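PDB 4R88: cytosine deaminase from Klebsiella pneumoniae, which catalyses the hydrolytic deamination of cytosine to uracil and ammonia, and is captured here with an iron(II) ion and 5-fluorocytosine bound in its active site. Local coordinates for residues H117-D122 / F149-I154; H113-V118 / L205-C210; I57-T62 / L100-M105; G74-G79 / I275-R280. All coordinates share one frame; numbering follows the deposited sequence.

Contact 1: H117-D122 / F149-I154; sequences HVDVTD and FPQEGI. With 1LD (5-fluorocytosine), chain S.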
# COMPACT_ATOMS: atom_id res chain seq x y z
N HIS B 117 -0.08 18.20 -14.14
CA HIS B 117 -0.11 19.61 -13.77
C HIS B 117 1.29 20.15 -13.98
O HIS B 117 2.28 19.42 -13.86
CB HIS B 117 -0.58 19.75 -12.32
CG HIS B 117 -1.98 19.28 -12.11
ND1 HIS B 117 -3.05 20.14 -11.97
CD2 HIS B 117 -2.51 18.03 -12.07
CE1 HIS B 117 -4.17 19.44 -11.85
NE2 HIS B 117 -3.87 18.16 -11.90
N VAL B 118 1.37 21.41 -14.40
CA VAL B 118 2.65 22.07 -14.56
C VAL B 118 2.55 23.43 -13.90
O VAL B 118 1.62 24.19 -14.19
CB VAL B 118 2.99 22.28 -16.04
CG1 VAL B 118 4.38 22.88 -16.20
CG2 VAL B 118 2.87 20.97 -16.78
N ASP B 119 3.48 23.72 -13.01
CA ASP B 119 3.45 24.98 -12.26
C ASP B 119 3.70 26.13 -13.22
O ASP B 119 4.75 26.20 -13.85
CB ASP B 119 4.50 24.95 -11.13
CG ASP B 119 4.46 26.20 -10.25
OD1 ASP B 119 5.35 26.31 -9.39
OD2 ASP B 119 3.56 27.06 -10.39
N VAL B 120 2.73 27.03 -13.33
CA VAL B 120 2.91 28.21 -14.17
C VAL B 120 3.25 29.48 -13.37
O VAL B 120 3.43 30.55 -13.95
CB VAL B 120 1.69 28.44 -15.11
CG1 VAL B 120 1.50 27.24 -16.04
CG2 VAL B 120 0.42 28.68 -14.29
N THR B 121 3.37 29.36 -12.04
CA THR B 121 3.86 30.50 -11.25
C THR B 121 5.38 30.57 -11.37
O THR B 121 6.12 30.32 -10.42
CB THR B 121 3.39 30.50 -9.77
OG1 THR B 121 3.64 29.23 -9.16
CG2 THR B 121 1.90 30.80 -9.69
N ASP B 122 5.82 30.93 -12.58
CA ASP B 122 7.23 30.99 -12.96
C ASP B 122 7.25 31.86 -14.20
O ASP B 122 6.75 31.44 -15.25
CB ASP B 122 7.73 29.58 -13.29
CG ASP B 122 9.19 29.55 -13.76
OD1 ASP B 122 9.77 28.45 -13.78
OD2 ASP B 122 9.76 30.62 -14.09
N PHE B 149 -1.18 24.97 -13.85
CA PHE B 149 -1.36 24.89 -12.41
C PHE B 149 -0.60 26.00 -11.71
O PHE B 149 0.63 26.03 -11.73
CB PHE B 149 -0.89 23.52 -11.92
CG PHE B 149 -0.81 23.39 -10.42
CD1 PHE B 149 -1.93 23.63 -9.64
CD2 PHE B 149 0.37 23.02 -9.80
CE1 PHE B 149 -1.87 23.50 -8.24
CE2 PHE B 149 0.45 22.89 -8.41
CZ PHE B 149 -0.68 23.13 -7.63
N PRO B 150 -1.32 26.94 -11.09
CA PRO B 150 -0.65 28.08 -10.45
C PRO B 150 -0.25 27.72 -9.02
O PRO B 150 -0.94 28.11 -8.09
CB PRO B 150 -1.75 29.16 -10.45
CG PRO B 150 -3.04 28.38 -10.32
CD PRO B 150 -2.79 27.03 -11.02
N GLN B 151 0.83 26.95 -8.86
CA GLN B 151 1.21 26.44 -7.54
C GLN B 151 1.17 27.49 -6.44
O GLN B 151 0.66 27.23 -5.34
CB GLN B 151 2.60 25.82 -7.58
CG GLN B 151 3.11 25.40 -6.21
CD GLN B 151 2.38 24.19 -5.71
OE1 GLN B 151 2.78 23.06 -5.99
NE2 GLN B 151 1.28 24.40 -4.97
N GLU B 152 1.70 28.68 -6.72
CA GLU B 152 1.78 29.72 -5.70
C GLU B 152 0.61 30.70 -5.68
O GLU B 152 0.68 31.77 -5.06
CB GLU B 152 3.14 30.42 -5.74
CG GLU B 152 4.30 29.44 -5.54
CD GLU B 152 5.65 30.13 -5.46
OE1 GLU B 152 6.66 29.55 -5.94
OE2 GLU B 152 5.70 31.25 -4.91
N GLY B 153 -0.48 30.31 -6.33
CA GLY B 153 -1.69 31.12 -6.34
C GLY B 153 -1.87 31.93 -7.61
O GLY B 153 -0.91 32.24 -8.31
N ILE B 154 -3.13 32.26 -7.93
CA ILE B 154 -3.44 33.14 -9.05
C ILE B 154 -3.49 34.58 -8.57
O ILE B 154 -2.93 35.49 -9.19
CB ILE B 154 -4.81 32.79 -9.69
CG1 ILE B 154 -4.78 31.35 -10.22
CG2 ILE B 154 -5.18 33.80 -10.79
CD1 ILE B 154 -6.11 30.83 -10.84
N1 1LD S . 1.43 20.71 -5.27
C6 1LD S . 2.10 19.56 -5.48
C2 1LD S . 0.35 20.73 -4.47
O2 1LD S . -0.32 21.91 -4.27
N3 1LD S . -0.10 19.62 -3.86
C4 1LD S . 0.53 18.45 -4.03
N4 1LD S . 0.04 17.28 -3.37
C5 1LD S . 1.67 18.39 -4.86
F 1LD S . 2.31 17.24 -5.07

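Contact 2: H113-V118 / L205-C210; sequences HVRTHV and LVDVHC. With FE2 (Fe (II) ion), chain T; 1LD (5-fluorocytosine), chain S.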
# COMPACT_ATOMS: atom_id res chain seq x y z
N HIS B 113 -2.46 7.02 -20.72
CA HIS B 113 -3.12 8.32 -20.65
C HIS B 113 -2.70 9.03 -19.39
O HIS B 113 -2.88 8.51 -18.29
CB HIS B 113 -4.64 8.16 -20.67
CG HIS B 113 -5.17 7.56 -21.93
ND1 HIS B 113 -5.40 8.31 -23.07
CD2 HIS B 113 -5.49 6.29 -22.25
CE1 HIS B 113 -5.86 7.52 -24.02
NE2 HIS B 113 -5.92 6.29 -23.55
N VAL B 114 -2.11 10.20 -19.54
CA VAL B 114 -1.60 10.94 -18.41
C VAL B 114 -2.10 12.38 -18.42
O VAL B 114 -2.07 13.04 -19.46
CB VAL B 114 -0.06 10.99 -18.44
CG1 VAL B 114 0.48 11.72 -17.20
CG2 VAL B 114 0.53 9.57 -18.56
N ARG B 115 -2.55 12.87 -17.28
CA ARG B 115 -2.79 14.30 -17.12
C ARG B 115 -1.77 14.86 -16.13
O ARG B 115 -1.73 14.44 -14.98
CB ARG B 115 -4.22 14.58 -16.63
CG ARG B 115 -4.44 16.03 -16.21
CD ARG B 115 -5.88 16.29 -15.76
NE ARG B 115 -6.81 16.29 -16.89
CZ ARG B 115 -8.12 16.44 -16.78
NH1 ARG B 115 -8.68 16.58 -15.57
NH2 ARG B 115 -8.88 16.45 -17.88
N THR B 116 -0.93 15.79 -16.60
CA THR B 116 0.08 16.40 -15.74
C THR B 116 -0.25 17.84 -15.41
O THR B 116 -0.67 18.62 -16.26
CB THR B 116 1.52 16.32 -16.35
OG1 THR B 116 2.47 16.77 -15.36
CG2 THR B 116 1.66 17.19 -17.63
N HIS B 117 -0.08 18.20 -14.14
CA HIS B 117 -0.11 19.61 -13.77
C HIS B 117 1.29 20.15 -13.98
O HIS B 117 2.28 19.42 -13.86
CB HIS B 117 -0.58 19.75 -12.32
CG HIS B 117 -1.98 19.28 -12.11
ND1 HIS B 117 -3.05 20.14 -11.97
CD2 HIS B 117 -2.51 18.03 -12.07
CE1 HIS B 117 -4.17 19.44 -11.85
NE2 HIS B 117 -3.87 18.16 -11.90
N VAL B 118 1.37 21.41 -14.40
CA VAL B 118 2.65 22.07 -14.56
C VAL B 118 2.55 23.43 -13.90
O VAL B 118 1.62 24.19 -14.19
CB VAL B 118 2.99 22.28 -16.04
CG1 VAL B 118 4.38 22.88 -16.20
CG2 VAL B 118 2.87 20.97 -16.78
N LEU B 205 -10.70 22.37 -20.54
CA LEU B 205 -11.13 21.59 -19.39
C LEU B 205 -10.67 22.30 -18.11
O LEU B 205 -9.91 23.26 -18.16
CB LEU B 205 -10.60 20.15 -19.45
CG LEU B 205 -10.87 19.37 -20.75
CD1 LEU B 205 -10.30 17.95 -20.67
CD2 LEU B 205 -12.34 19.32 -21.04
N VAL B 206 -11.14 21.81 -16.96
CA VAL B 206 -10.81 22.39 -15.66
C VAL B 206 -10.43 21.26 -14.72
O VAL B 206 -11.08 20.22 -14.69
CB VAL B 206 -12.02 23.14 -15.06
CG1 VAL B 206 -11.76 23.54 -13.62
CG2 VAL B 206 -12.36 24.35 -15.91
N ASP B 207 -9.37 21.47 -13.95
CA ASP B 207 -8.97 20.52 -12.93
C ASP B 207 -8.24 21.27 -11.82
O ASP B 207 -7.07 21.64 -11.97
CB ASP B 207 -8.09 19.40 -13.50
CG ASP B 207 -7.81 18.30 -12.48
OD1 ASP B 207 -7.62 17.13 -12.89
OD2 ASP B 207 -7.77 18.60 -11.26
N VAL B 208 -8.94 21.46 -10.72
CA VAL B 208 -8.50 22.37 -9.67
C VAL B 208 -8.03 21.58 -8.44
O VAL B 208 -8.72 20.66 -8.01
CB VAL B 208 -9.66 23.33 -9.28
CG1 VAL B 208 -9.31 24.17 -8.06
CG2 VAL B 208 -10.04 24.23 -10.45
N HIS B 209 -6.86 21.93 -7.90
CA HIS B 209 -6.46 21.43 -6.57
C HIS B 209 -7.36 22.10 -5.59
O HIS B 209 -7.19 23.28 -5.28
CB HIS B 209 -5.04 21.83 -6.22
CG HIS B 209 -4.00 21.02 -6.92
ND1 HIS B 209 -3.88 21.00 -8.29
CD2 HIS B 209 -3.02 20.22 -6.43
CE1 HIS B 209 -2.86 20.22 -8.62
NE2 HIS B 209 -2.33 19.74 -7.52
N CYS B 210 -8.34 21.36 -5.09
CA CYS B 210 -9.43 21.98 -4.37
C CYS B 210 -9.42 21.48 -2.92
O CYS B 210 -9.57 20.29 -2.68
CB CYS B 210 -10.75 21.61 -5.06
SG CYS B 210 -12.12 22.67 -4.61
FE FE2 T . -1.37 17.51 -7.02
N1 1LD S . 1.43 20.71 -5.27
C6 1LD S . 2.10 19.56 -5.48
C2 1LD S . 0.35 20.73 -4.47
O2 1LD S . -0.32 21.91 -4.27
N3 1LD S . -0.10 19.62 -3.86
C4 1LD S . 0.53 18.45 -4.03
N4 1LD S . 0.04 17.28 -3.37
C5 1LD S . 1.67 18.39 -4.86
F 1LD S . 2.31 17.24 -5.07
O HOH W 1 -11.26 17.80 -16.18
O HOH W 2 -5.59 16.01 -12.25

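Contact 3: I57-T62 / L100-M105; sequences IHLDAT and LKTIGM. With FE2 (Fe (II) ion), chain T; 1LD (5-fluorocytosine), chain S.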
# COMPACT_ATOMS: atom_id res chain seq x y z
N ILE B 57 -0.75 13.92 -12.07
CA ILE B 57 0.65 13.80 -11.69
C ILE B 57 1.39 15.13 -11.96
O ILE B 57 0.95 15.92 -12.76
CB ILE B 57 1.32 12.62 -12.42
CG1 ILE B 57 2.64 12.25 -11.76
CG2 ILE B 57 1.50 12.94 -13.93
CD1 ILE B 57 3.16 10.88 -12.20
N HIS B 58 2.47 15.38 -11.23
CA HIS B 58 3.26 16.61 -11.42
C HIS B 58 4.59 16.28 -12.09
O HIS B 58 5.60 16.16 -11.40
CB HIS B 58 3.53 17.28 -10.07
CG HIS B 58 2.30 17.85 -9.43
ND1 HIS B 58 1.95 19.17 -9.55
CD2 HIS B 58 1.32 17.26 -8.70
CE1 HIS B 58 0.81 19.38 -8.92
NE2 HIS B 58 0.41 18.24 -8.40
N LEU B 59 4.58 16.13 -13.41
CA LEU B 59 5.79 15.78 -14.16
C LEU B 59 6.89 16.85 -14.15
O LEU B 59 8.07 16.52 -14.33
CB LEU B 59 5.47 15.44 -15.62
CG LEU B 59 4.71 14.15 -15.90
CD1 LEU B 59 4.59 13.95 -17.42
CD2 LEU B 59 5.40 12.97 -15.23
N ASP B 60 6.53 18.12 -13.97
CA ASP B 60 7.56 19.15 -13.90
C ASP B 60 8.42 19.01 -12.65
O ASP B 60 9.61 19.33 -12.67
CB ASP B 60 6.98 20.57 -14.06
CG ASP B 60 6.03 20.95 -12.94
OD1 ASP B 60 5.82 22.17 -12.74
OD2 ASP B 60 5.48 20.05 -12.28
N ALA B 61 7.82 18.46 -11.60
CA ALA B 61 8.50 18.29 -10.31
C ALA B 61 9.05 16.87 -10.09
O ALA B 61 9.73 16.64 -9.10
CB ALA B 61 7.55 18.65 -9.17
N THR B 62 8.76 15.94 -10.99
CA THR B 62 9.15 14.54 -10.76
C THR B 62 10.67 14.37 -10.66
O THR B 62 11.43 15.06 -11.35
CB THR B 62 8.56 13.58 -11.83
OG1 THR B 62 8.72 12.22 -11.40
CG2 THR B 62 9.24 13.77 -13.17
N LEU B 100 10.58 12.52 -19.07
CA LEU B 100 10.66 11.35 -19.96
C LEU B 100 11.00 10.09 -19.19
O LEU B 100 10.46 9.02 -19.47
CB LEU B 100 11.68 11.57 -21.08
CG LEU B 100 11.25 12.56 -22.16
CD1 LEU B 100 12.40 12.83 -23.11
CD2 LEU B 100 10.03 12.05 -22.92
N LYS B 101 11.89 10.22 -18.21
CA LYS B 101 12.22 9.10 -17.36
C LYS B 101 10.99 8.61 -16.57
O LYS B 101 10.73 7.40 -16.48
CB LYS B 101 13.39 9.45 -16.43
CG LYS B 101 13.74 8.31 -15.49
CD LYS B 101 15.13 8.47 -14.88
CE LYS B 101 15.44 7.30 -13.96
NZ LYS B 101 16.77 7.44 -13.30
N THR B 102 10.22 9.54 -16.02
CA THR B 102 9.00 9.17 -15.30
C THR B 102 7.94 8.60 -16.25
O THR B 102 7.22 7.65 -15.90
CB THR B 102 8.46 10.32 -14.45
OG1 THR B 102 9.37 10.56 -13.37
CG2 THR B 102 7.08 9.98 -13.84
N ILE B 103 7.86 9.15 -17.45
CA ILE B 103 6.94 8.62 -18.45
C ILE B 103 7.30 7.16 -18.77
O ILE B 103 6.42 6.33 -18.99
CB ILE B 103 6.90 9.52 -19.71
CG1 ILE B 103 6.11 10.79 -19.39
CG2 ILE B 103 6.29 8.80 -20.92
CD1 ILE B 103 6.21 11.85 -20.48
N GLY B 104 8.59 6.84 -18.76
CA GLY B 104 9.04 5.48 -18.95
C GLY B 104 8.55 4.56 -17.85
O GLY B 104 8.21 3.40 -18.11
N MET B 105 8.49 5.07 -16.61
CA MET B 105 7.97 4.28 -15.50
C MET B 105 6.49 4.02 -15.69
O MET B 105 6.04 2.90 -15.49
CB MET B 105 8.14 5.00 -14.16
CG MET B 105 9.54 5.43 -13.80
SD MET B 105 9.52 6.09 -12.11
CE MET B 105 11.16 6.83 -12.04
FE FE2 T . -1.37 17.51 -7.02
N1 1LD S . 1.43 20.71 -5.27
C6 1LD S . 2.10 19.56 -5.48
C2 1LD S . 0.35 20.73 -4.47
O2 1LD S . -0.32 21.91 -4.27
N3 1LD S . -0.10 19.62 -3.86
C4 1LD S . 0.53 18.45 -4.03
N4 1LD S . 0.04 17.28 -3.37
C5 1LD S . 1.67 18.39 -4.86
F 1LD S . 2.31 17.24 -5.07

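Contact 4: G74-G79 / I275-R280; sequences GTLFEG and IHLQGR. With 1LD (5-fluorocytosine), chain S.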
# COMPACT_ATOMS: atom_id res chain seq x y z
N GLY B 74 7.19 16.88 6.00
CA GLY B 74 6.25 16.04 5.29
C GLY B 74 4.92 16.74 5.07
O GLY B 74 3.88 16.09 5.02
N THR B 75 4.94 18.07 4.95
CA THR B 75 3.71 18.83 4.80
C THR B 75 3.57 19.42 3.39
O THR B 75 4.56 19.62 2.69
CB THR B 75 3.60 19.96 5.84
OG1 THR B 75 4.70 20.86 5.67
CG2 THR B 75 3.63 19.40 7.27
N LEU B 76 2.33 19.71 2.99
CA LEU B 76 2.07 20.36 1.71
C LEU B 76 2.83 21.70 1.63
O LEU B 76 3.45 22.02 0.61
CB LEU B 76 0.57 20.62 1.54
CG LEU B 76 0.20 21.46 0.32
CD1 LEU B 76 0.57 20.72 -0.95
CD2 LEU B 76 -1.27 21.84 0.31
N PHE B 77 2.79 22.46 2.71
CA PHE B 77 3.37 23.80 2.72
C PHE B 77 4.90 23.81 2.60
O PHE B 77 5.44 24.56 1.80
CB PHE B 77 2.89 24.58 3.94
CG PHE B 77 1.40 24.52 4.12
CD1 PHE B 77 0.84 24.03 5.30
CD2 PHE B 77 0.55 24.92 3.10
CE1 PHE B 77 -0.54 23.97 5.46
CE2 PHE B 77 -0.83 24.85 3.25
CZ PHE B 77 -1.37 24.38 4.43
N GLU B 78 5.60 22.97 3.37
CA GLU B 78 7.06 22.90 3.20
C GLU B 78 7.44 22.43 1.79
O GLU B 78 8.42 22.89 1.21
CB GLU B 78 7.74 22.01 4.25
CG GLU B 78 9.26 22.01 4.10
CD GLU B 78 10.00 21.33 5.23
OE1 GLU B 78 11.22 21.13 5.09
OE2 GLU B 78 9.38 21.00 6.26
N GLY B 79 6.64 21.51 1.24
CA GLY B 79 6.85 21.03 -0.11
C GLY B 79 6.85 22.17 -1.12
O GLY B 79 7.70 22.23 -2.01
N ILE B 275 -2.40 10.42 2.53
CA ILE B 275 -2.11 9.75 3.79
C ILE B 275 -0.77 10.28 4.35
O ILE B 275 -0.60 10.43 5.55
CB ILE B 275 -2.10 8.20 3.66
CG1 ILE B 275 -2.31 7.58 5.03
CG2 ILE B 275 -0.83 7.70 3.02
CD1 ILE B 275 -3.72 7.77 5.55
N HIS B 276 0.14 10.62 3.44
CA HIS B 276 1.45 11.14 3.79
C HIS B 276 1.41 12.63 4.19
O HIS B 276 2.04 13.01 5.19
CB HIS B 276 2.40 10.94 2.59
CG HIS B 276 3.67 11.73 2.69
ND1 HIS B 276 4.59 11.55 3.70
CD2 HIS B 276 4.18 12.70 1.88
CE1 HIS B 276 5.61 12.37 3.52
NE2 HIS B 276 5.39 13.08 2.42
N LEU B 277 0.67 13.44 3.43
CA LEU B 277 0.64 14.89 3.65
C LEU B 277 -0.43 15.38 4.62
O LEU B 277 -0.27 16.43 5.25
CB LEU B 277 0.49 15.66 2.33
CG LEU B 277 1.61 15.58 1.27
CD1 LEU B 277 1.20 16.38 0.05
CD2 LEU B 277 2.96 16.06 1.82
N GLN B 278 -1.53 14.65 4.74
CA GLN B 278 -2.60 15.05 5.64
C GLN B 278 -2.41 14.44 7.03
O GLN B 278 -1.60 13.53 7.22
CB GLN B 278 -3.98 14.66 5.10
CG GLN B 278 -4.26 15.12 3.66
CD GLN B 278 -4.05 16.61 3.46
OE1 GLN B 278 -3.24 17.03 2.64
NE2 GLN B 278 -4.79 17.42 4.22
N GLY B 279 -3.14 14.98 8.00
CA GLY B 279 -3.08 14.47 9.37
C GLY B 279 -1.84 14.94 10.11
O GLY B 279 -1.60 14.54 11.25
N ARG B 280 -1.06 15.81 9.47
CA ARG B 280 0.21 16.26 10.05
C ARG B 280 -0.01 17.28 11.16
O ARG B 280 0.86 17.49 11.99
CB ARG B 280 1.10 16.86 8.97
CG ARG B 280 1.57 15.85 7.94
CD ARG B 280 2.87 15.22 8.38
NE ARG B 280 3.32 14.24 7.40
CZ ARG B 280 4.37 13.45 7.57
NH1 ARG B 280 5.10 13.54 8.68
NH2 ARG B 280 4.68 12.58 6.63
N1 1LD S . 1.43 20.71 -5.27
C6 1LD S . 2.10 19.56 -5.48
C2 1LD S . 0.35 20.73 -4.47
O2 1LD S . -0.32 21.91 -4.27
N3 1LD S . -0.10 19.62 -3.86
C4 1LD S . 0.53 18.45 -4.03
N4 1LD S . 0.04 17.28 -3.37
C5 1LD S . 1.67 18.39 -4.86
F 1LD S . 2.31 17.24 -5.07
O HOH W 3 0.14 19.18 4.78

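Contact 1: H117-D122 / F149-I154
The ring of His117 turns its edge toward the face of Phe149 in an offset edge-to-face pair, planes 85° apart. Phe149 CB sits at the imidazole edge, near its plane. The Phe149 ring has the backbone N of Gln151 over the centre of one face and O2 of 5-fluorocytosine at its edge, 3.6 Å from CZ. The contact lies at the C-terminal ends of two neighbouring parallel strands of the amidohydrolase TIM barrel, 111-119 and 143-149, where the loops that build the active site begin. The strands are joined by Phe149 N to Val118 O and by Val120 N to Phe149 O. Beyond this bridge, side-chain oxygens take over as acceptors for backbone N-H groups. OD2 of Asp119 accepts from Gln151 N at 3.1 Å and from Thr121 N at 2.8 Å, the two donors approaching from opposite faces of the carboxylate; the second bond makes an Asx turn. With CG anti to the backbone N (chi1 -176°), Asp119 reaches the start of the type I turn Pro150-Gly153. Its OD1 is salt-bridged to Lys87, which also pairs with Glu152. The Gln151 chain bends at chi2 (72°) and presents its amide to the ligand: OE1 accepts from N1 at 2.8 Å, and NE2 donates to O2 at 3.0 Å in a nearly straight bond, consistent with a role in recognising the base. Farther along the loop, Thr121 OG1 receives Glu152 N at 3.2 Å, and the methyl CG2 of Thr121 rests 3.4 Å from Gly153 O, a buried carbonyl with no polar partner.

Contact 2: H113-V118 / L205-C210
His209 lays CE1 over the rim of one face of His117, 3.4 Å from ND1, and the two imidazoles form an edge-to-face pair with planes 84° apart. The two side chains run antiparallel alongside one another. With CG anti to its carbonyl carbon, His209 carries NE2 to the metal, where it binds iron(II) at 2.5 Å, a site completed by His56, His58 and Asp308. Phe149 stacks on the His209 ring, and these neighbours probably restrict its rotation. At its own edge His117 has Asp207 O, 3.6 Å from CE1, and its NE2 lies 2.8 Å from a water. The strands 113-118 and 205-210 are not paired; their axes stay 10.0 Å apart at an angle of 60°, and the side chains meet across the interior of the TIM barrel characteristic of amidohydrolases. Farther from the metal, toward the N-terminal ends of the strands, is a salt bridge, Arg115 NH1 to Asp207 OD1 at 2.9 Å. The carboxylate oxygen is approached on its anti side and lies in the guanidinium plane, although the two flat groups are turned 73° against each other. Arg115 bends at chi3 to bring NH1 there, and its NH2 is bonded to Gln145. OD2 of Asp207 is held by Ser240, leaving both oxygens of this buried acid engaged. A second water links Arg115 NH1 to Val206 O, and the methyl CD1 of Leu205 packs 3.5 Å from Arg115 NH2.

Contact 3: I57-T62 / L100-M105
Behind the metal site of this amidohydrolase barrel, the loop 57-62 leaves the end of strand 46-57 and leans on helix 92-108 outside the barrel. Thr62 and Thr102 reach toward each other tip to tip, their OG1 atoms hydrogen-bonded at 2.7 Å, with either hydroxyl able to donate. Thr62 places OG1 anti to the backbone N (chi1 -168°), aimed at the helix, while its CG2 stays 3.2 Å from the same Thr102 oxygen. Thr62 OG1 is also bonded to the carbonyl of Ile310. The methyl CG2 of Thr102 turns to the apolar side, 3.7 Å from CD2 of Leu59 and 4.3 Å from CD1 of Ile57. The leucine crosses Thr102 obliquely and Ile103 at about a right angle, its other branch, CD1, packing 4.0 Å from Ile103 CG1. One leucine thus divides its two methyls between consecutive residues of the helix. Next to Leu59 in the chain, His58 points the other way, into the pocket. Its NE2, one of four protein ligands of the metal, binds iron(II) at 2.4 Å, and C6 of 5-fluorocytosine lies over one ring face, offset toward the rim, 3.6 Å from NE2. Asp60 accepts from the backbone N of Asp119, and Arg98 binds the carbonyls of Asp60 and Thr62. The seam between loop and helix is otherwise apolar, and within it the two buried threonine hydroxyls and the Ile310 carbonyl satisfy one another.

Contact 4: G74-G79 / I275-R280
The carbonyl O of His276 is gripped by two nitrogens of Arg280 in the same segment, NE at 2.8 Å and NH2 at 3.0 Å, and Gly74 packs on the guanidinium that does so. The arginine comes side-on, with the oxygen in the guanidinium plane, and the NE bond runs nearly along the C=O axis. It thereby folds back over the end of helix 271-277, one of the pieces above the C-terminal mouth of the amidohydrolase TIM barrel, where helix 76-87 also begins. A bend at chi2 (-90°) lets Arg280 make this return, and one face of its guanidinium receives CA of Gly74, a residue with positive phi, 3.9 Å above the plane and over the centre. The carbonyl O of Gly74 lies over the rim of one His276 ring face and touches CD2 of Leu277 at 3.3 Å. Thr75 is the N-cap of helix 76-87: its OG1 accepts from Glu78 N at 3.2 Å and is also bonded to Ser73, while CG2 packs on CB of Arg280. Leu76 and Leu277 send their CD1 methyls toward the bound 5-fluorocytosine, lining its pocket together. Leu76 CD1 approaches the ring atom N3 at 3.2 Å, and Leu277 CD1 comes near the amino nitrogen N4. The second subunit packs behind this corner, its Leu336 against His276 and its His334 against Arg280. Between the two helix ends sits a water that accepts from Leu76 N and donates to Leu277 O at 2.8 Å.

From the N terminus, contact 3 opens first, after strand 46-57, and closes on helix 92-108; contact 4 opens inside that loop, at helix 76-87, so the two cross. Contact 4 closes about two hundred residues later, and contacts 1 and 2 both nest within its span. These two start from the same strand, 111-119: contact 1 closes at the end of strand 143-149, next to it, and contact 2 later, on strand 205-210 across the barrel. Contacts 1, 2 and 3 touch one another, through Phe149 on His209 and His58 and through Asp60 bonded to Asp119. Contact 4 stands apart, but all four reach 5-fluorocytosine, tying barrel strands, outer helix and mouth together.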